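PDB 6SJL: putative type VI secretion protein from Escherichia coli, which forms the trimeric spike at the tip of the type VI secretion system and carries the bound Tle1 effector. Local coordinates for the interface of chains A and B. Coordinates in Å, arbitrary orientation; residue numbers count along the deposited sequence, not the author numbering. Chains: chain A/B, Putative type VI secretion protein.

The interface of chains A and B. Residues chain A 567, 570, 572-574; chain B 526, 540, 545, 547.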
# COMPACT_ATOMS: atom_id res chain seq x y z
N GLN A 567 -33.59 -13.08 10.70
CA GLN A 567 -34.91 -12.71 10.20
C GLN A 567 -35.90 -13.64 10.88
O GLN A 567 -36.33 -14.63 10.30
CB GLN A 567 -34.99 -12.87 8.69
CG GLN A 567 -36.26 -12.42 8.08
CD GLN A 567 -36.27 -12.71 6.62
OE1 GLN A 567 -36.39 -13.85 6.21
NE2 GLN A 567 -36.12 -11.68 5.82
N ALA A 570 -38.82 -16.44 9.68
CA ALA A 570 -38.89 -16.32 8.23
C ALA A 570 -39.89 -15.26 7.81
O ALA A 570 -40.51 -15.36 6.75
CB ALA A 570 -39.21 -17.65 7.56
N GLY A 572 -40.42 -11.87 6.37
CA GLY A 572 -39.64 -10.99 5.54
C GLY A 572 -39.34 -11.62 4.20
O GLY A 572 -39.58 -12.80 3.97
N LYS A 573 -38.84 -10.80 3.31
CA LYS A 573 -38.47 -11.30 2.00
C LYS A 573 -37.26 -12.20 2.13
O LYS A 573 -36.44 -12.06 3.04
CB LYS A 573 -38.18 -10.14 1.05
CG LYS A 573 -39.41 -9.37 0.65
CD LYS A 573 -40.60 -10.27 0.55
CE LYS A 573 -41.79 -9.50 0.08
NZ LYS A 573 -41.47 -8.76 -1.16
N MET A 574 -37.15 -13.15 1.22
CA MET A 574 -36.01 -14.06 1.25
C MET A 574 -34.70 -13.30 1.11
O MET A 574 -33.71 -13.65 1.75
CB MET A 574 -36.18 -15.10 0.16
CG MET A 574 -34.96 -15.87 -0.19
SD MET A 574 -35.29 -17.02 -1.51
CE MET A 574 -33.84 -16.78 -2.47
N GLN B 526 -35.45 -23.80 7.97
CA GLN B 526 -36.14 -24.22 6.77
C GLN B 526 -35.17 -24.33 5.62
O GLN B 526 -34.16 -23.64 5.58
CB GLN B 526 -37.22 -23.25 6.39
CG GLN B 526 -38.12 -22.92 7.49
CD GLN B 526 -39.17 -21.98 7.07
OE1 GLN B 526 -38.98 -21.21 6.16
NE2 GLN B 526 -40.30 -22.04 7.72
N ARG B 540 -42.32 -14.74 -1.07
CA ARG B 540 -41.22 -14.28 -0.23
C ARG B 540 -39.95 -14.09 -1.01
O ARG B 540 -39.13 -13.24 -0.67
CB ARG B 540 -40.95 -15.29 0.87
CG ARG B 540 -41.60 -15.05 2.15
CD ARG B 540 -41.05 -15.98 3.17
NE ARG B 540 -39.83 -15.49 3.77
CZ ARG B 540 -38.67 -16.11 3.68
NH1 ARG B 540 -38.58 -17.24 3.02
NH2 ARG B 540 -37.60 -15.61 4.26
N GLU B 545 -33.60 -21.17 -0.36
CA GLU B 545 -33.24 -20.49 0.88
C GLU B 545 -32.96 -21.50 1.97
O GLU B 545 -33.83 -22.30 2.31
CB GLU B 545 -34.32 -19.52 1.31
CG GLU B 545 -33.97 -18.83 2.57
CD GLU B 545 -35.07 -17.97 3.08
OE1 GLU B 545 -36.24 -18.34 2.87
OE2 GLU B 545 -34.77 -16.94 3.70
N ARG B 547 -32.19 -21.42 5.84
CA ARG B 547 -32.74 -20.38 6.68
C ARG B 547 -32.75 -20.88 8.11
O ARG B 547 -33.23 -21.98 8.36
CB ARG B 547 -34.16 -20.07 6.18
CG ARG B 547 -34.73 -18.85 6.68
CD ARG B 547 -35.49 -19.10 7.89
NE ARG B 547 -35.58 -17.85 8.59
CZ ARG B 547 -35.64 -17.81 9.90
NH1 ARG B 547 -35.68 -16.66 10.51
NH2 ARG B 547 -35.60 -18.92 10.58
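The loop of chain A around the 3-10 helix 568-570, continuing through A:Met574, packs against strands 539-541 and 544-548 of chain B. Both chains are copies of VgrG, whose spike is a trimer built around an intertwined beta-helix, so this patch belongs to the natural assembly. B:Arg540 carries the contact and has 77 Å² hidden by chain A. Its chain bends at chi3 (84°), turning the guanidinium into the loop. There B:Arg540 NE donates to the backbone carbonyl A:Gly572 O at 2.7 Å, meeting it head-on, but the bond is bent at its hydrogen (138°), the oxygen sitting off the guanidinium plane. B:Arg540 NH2 meets the amide oxygen A:Gln567 OE1 tip to tip at 2.9 Å, within the guanidinium plane, while the two flat groups stand 82° apart. The A:Gln567 amide is itself fixed in rotation by A:Gln567 NE2, which donates to A:Lys573 O at 2.8 Å. On the chain B side, B:Glu545 receives B:Arg540 end-on: NH1 reaches OE1 at 2.6 Å and NH2 reaches OE2 at 3.2 Å, both on syn lone pairs. The two-point grip fixes the rotation of the guanidinium and may partly offset its charge. A:Ala570 CB lies over the centre of one guanidinium face. A backbone hydrogen bond runs from A:Met574 N to B:Arg540 O at 2.7 Å. A:Met574 slides antiparallel past B:Glu545, its CG lying 3.9 Å from the carboxylate carbon CD.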